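Local coordinates for protein methylocystis parvus OBBP MbnE (Methylocystis parvus OBBP, PDB 5ICQ) that probably binds the copper-chelating peptide methanobactin in the periplasm, as a solute-binding protein of family 5, for its uptake into the cell, at residues Glu480-Tyr483 with Gln484-Gln488. Sequence-based numbering, arbitrary orientation.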
ATOM      1  N   GLU A 480      14.980  11.971 -14.551  1.00 20.04           N
ATOM      2  CA  GLU A 480      14.858  11.177 -13.332  1.00 23.02           C
ATOM      3  C   GLU A 480      15.721  11.714 -12.194  1.00 18.09           C
ATOM      4  O   GLU A 480      15.276  11.766 -11.041  1.00 18.00           O
ATOM      5  CB  GLU A 480      15.238   9.728 -13.643  1.00 32.23           C
ATOM      6  CG  GLU A 480      15.558   8.869 -12.427  1.00 50.47           C
ATOM      7  CD  GLU A 480      16.184   7.528 -12.804  1.00 62.10           C
ATOM      8  OE1 GLU A 480      15.434   6.562 -13.065  1.00 63.49           O
ATOM      9  OE2 GLU A 480      17.430   7.435 -12.836  1.00 64.77           O
ATOM     10  N   VAL A 481      16.967  12.084 -12.488  1.00 19.45           N
ATOM     11  CA  VAL A 481      17.884  12.490 -11.427  1.00 24.17           C
ATOM     12  C   VAL A 481      17.441  13.816 -10.817  1.00 23.12           C
ATOM     13  O   VAL A 481      17.402  13.971  -9.592  1.00 14.23           O
ATOM     14  CB  VAL A 481      19.325  12.568 -11.962  1.00 23.66           C
ATOM     15  CG1 VAL A 481      20.209  13.322 -10.993  1.00 25.17           C
ATOM     16  CG2 VAL A 481      19.871  11.171 -12.204  1.00 21.83           C
ATOM     17  N   GLN A 482      17.104  14.789 -11.667  1.00 12.74           N
ATOM     18  CA  GLN A 482      16.650  16.092 -11.185  1.00 13.92           C
ATOM     19  C   GLN A 482      15.310  15.989 -10.462  1.00 11.61           C
ATOM     20  O   GLN A 482      15.088  16.675  -9.454  1.00 15.16           O
ATOM     21  CB  GLN A 482      16.536  17.071 -12.360  1.00 20.16           C
ATOM     22  CG  GLN A 482      17.843  17.708 -12.781  1.00 32.30           C
ATOM     23  CD  GLN A 482      18.393  18.649 -11.720  1.00 44.15           C
ATOM     24  OE1 GLN A 482      19.583  18.618 -11.399  1.00 51.47           O
ATOM     25  NE2 GLN A 482      17.524  19.490 -11.166  1.00 36.82           N
ATOM     26  N   TYR A 483      14.397  15.167 -10.983  1.00 13.57           N
ATOM     27  CA  TYR A 483      13.094  14.983 -10.344  1.00 15.71           C
ATOM     28  C   TYR A 483      13.244  14.435  -8.932  1.00 16.00           C
ATOM     29  O   TYR A 483      12.623  14.932  -7.984  1.00 13.38           O
ATOM     30  CB  TYR A 483      12.238  14.042 -11.187  1.00 15.16           C
ATOM     31  CG  TYR A 483      10.808  13.894 -10.702  1.00 20.13           C
ATOM     32  CD1 TYR A 483       9.839  14.830 -11.047  1.00 16.01           C
ATOM     33  CD2 TYR A 483      10.425  12.812  -9.923  1.00 21.01           C
ATOM     34  CE1 TYR A 483       8.522  14.696 -10.614  1.00 14.83           C
ATOM     35  CE2 TYR A 483       9.110  12.674  -9.476  1.00 20.19           C
ATOM     36  CZ  TYR A 483       8.167  13.624  -9.822  1.00 18.67           C
ATOM     37  OH  TYR A 483       6.856  13.495  -9.402  1.00 25.71           O
ATOM     38  N   GLN A 484      14.054  13.389  -8.779  1.00 12.21           N
ATOM     39  CA  GLN A 484      14.250  12.801  -7.458  1.00 14.67           C
ATOM     40  C   GLN A 484      14.924  13.789  -6.513  1.00  9.42           C
ATOM     41  O   GLN A 484      14.525  13.918  -5.350  1.00 17.27           O
ATOM     42  CB  GLN A 484      15.073  11.515  -7.573  1.00 20.28           C
ATOM     43  CG  GLN A 484      15.606  11.007  -6.236  1.00 33.02           C
ATOM     44  CD  GLN A 484      16.597   9.858  -6.380  1.00 34.55           C
ATOM     45  OE1 GLN A 484      16.306   8.725  -6.000  1.00 41.36           O
ATOM     46  NE2 GLN A 484      17.777  10.154  -6.910  1.00 27.17           N
ATOM     47  N   ARG A 485      15.954  14.494  -6.987  1.00 11.47           N
ATOM     48  CA  ARG A 485      16.619  15.465  -6.122  1.00 13.84           C
ATOM     49  C   ARG A 485      15.677  16.600  -5.728  1.00 16.57           C
ATOM     50  O   ARG A 485      15.674  17.049  -4.571  1.00 12.40           O
ATOM     51  CB  ARG A 485      17.859  16.029  -6.811  1.00 18.79           C
ATOM     52  CG  ARG A 485      18.509  17.168  -6.060  1.00 28.95           C
ATOM     53  CD  ARG A 485      20.004  16.961  -5.899  1.00 52.23           C
ATOM     54  NE  ARG A 485      20.655  16.693  -7.177  1.00 64.81           N
ATOM     55  CZ  ARG A 485      21.349  15.592  -7.446  1.00 69.77           C
ATOM     56  NH1 ARG A 485      21.497  14.657  -6.519  1.00 72.06           N
ATOM     57  NH2 ARG A 485      21.906  15.430  -8.637  1.00 68.28           N
ATOM     58  N   ARG A 486      14.895  17.101  -6.679  1.00 16.05           N
ATOM     59  CA  ARG A 486      14.002  18.208  -6.360  1.00 14.67           C
ATOM     60  C   ARG A 486      12.854  17.763  -5.466  1.00 11.38           C
ATOM     61  O   ARG A 486      12.401  18.533  -4.609  1.00 13.70           O
ATOM     62  CB  ARG A 486      13.492  18.856  -7.646  1.00 10.79           C
ATOM     63  CG  ARG A 486      14.596  19.663  -8.345  1.00  9.46           C
ATOM     64  CD  ARG A 486      14.105  20.277  -9.654  1.00 15.22           C
ATOM     65  NE  ARG A 486      12.953  21.147  -9.406  1.00 12.99           N
ATOM     66  CZ  ARG A 486      12.296  21.809 -10.353  1.00 21.21           C
ATOM     67  NH1 ARG A 486      12.684  21.711 -11.621  1.00 17.98           N
ATOM     68  NH2 ARG A 486      11.253  22.570 -10.032  1.00 14.01           N
ATOM     69  N   ARG A 487      12.380  16.528  -5.627  1.00 10.04           N
ATOM     70  CA  ARG A 487      11.354  16.038  -4.717  1.00 10.72           C
ATOM     71  C   ARG A 487      11.901  15.930  -3.297  1.00 17.34           C
ATOM     72  O   ARG A 487      11.219  16.297  -2.330  1.00 13.31           O
ATOM     73  CB  ARG A 487      10.821  14.688  -5.198  1.00  9.96           C
ATOM     74  CG  ARG A 487       9.717  14.118  -4.331  1.00 17.59           C
ATOM     75  CD  ARG A 487       9.410  12.674  -4.694  1.00 28.32           C
ATOM     76  NE  ARG A 487      10.473  11.795  -4.223  1.00 41.09           N
ATOM     77  CZ  ARG A 487      11.081  10.877  -4.965  1.00 51.38           C
ATOM     78  NH1 ARG A 487      10.718  10.690  -6.229  1.00 49.06           N
ATOM     79  NH2 ARG A 487      12.044  10.134  -4.436  1.00 50.46           N
ATOM     80  N   GLN A 488      13.144  15.450  -3.161  1.00 13.91           N
ATOM     81  CA  GLN A 488      13.761  15.276  -1.848  1.00 13.55           C
ATOM     82  C   GLN A 488      13.970  16.604  -1.135  1.00 15.22           C
ATOM     83  O   GLN A 488      13.849  16.681   0.095  1.00 12.33           O
ATOM     84  CB  GLN A 488      15.099  14.540  -1.993  1.00 14.18           C
ATOM     85  CG  GLN A 488      14.915  13.050  -2.250  1.00 18.59           C
ATOM     86  CD  GLN A 488      16.211  12.356  -2.641  1.00 29.54           C
ATOM     87  OE1 GLN A 488      17.217  13.007  -2.923  1.00 24.47           O
ATOM     88  NE2 GLN A 488      16.190  11.028  -2.655  1.00 32.21           N
TER
HETATM   89  O   HOH W   1      18.676  12.496  -7.674  1.00 21.11           O
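The Tyr483 ring overlaps the end of Arg487 one turn further on: CE2 of Tyr483 lies 4.1 Å from NH1 of Arg487, at the edge of the guanidinium and near its plane. Ring and guanidinium planes are 75° apart, too steep for a parallel stack, and the groups cross at an angle. The tyrosine has CG anti to the backbone N (chi1 -174°), beside the carbonyl carbon, which carries the ring outward from the helix side with CE2 as its atom nearest Arg487. Buried, it also packs on Met449 of strand 442-450 and Met495 of strand 494-498.

Arg486 runs along the Gln482 carbonyl, its CG 3.2 Å from O of Gln482, while its CD stands 3.8 Å from NE2 of the Gln482 amide. Only methylenes of the arginine side chain meet Gln482, for the polar end goes elsewhere: NH2 forms a salt bridge with Glu447, and NE is hydrogen-bonded to the carbonyl of Asp491. An alanine at Arg486 is likely to leave Glu447 without its salt-bridge mate and the Gln482 amide without the methylenes beside it.

On another side of the helix Val481 and Arg485 point the same way, with CG1 of Val481 3.6 Å from NH2 of Arg485. A water donates to O of Val481 and accepts from NE2 of Gln484 at 2.6 Å. The Val481 carbonyl thus has two donors, since N of Arg485 also binds it at 3.0 Å.

Four successive i to i+4 bonds supply the backbone evidence, from Gln484 N to Glu480 O (N-H...O angle 165°) through Arg487 N to Tyr483 O. They show regular alpha-helix over 480-487, part of surface helix 480-489, which links strands 472-477 and 494-498, both parallel to strand 442-450 in the mixed sheet, and packs its tyrosine face on that sheet, an alpha/beta arrangement characteristic of periplasmic solute-binding proteins.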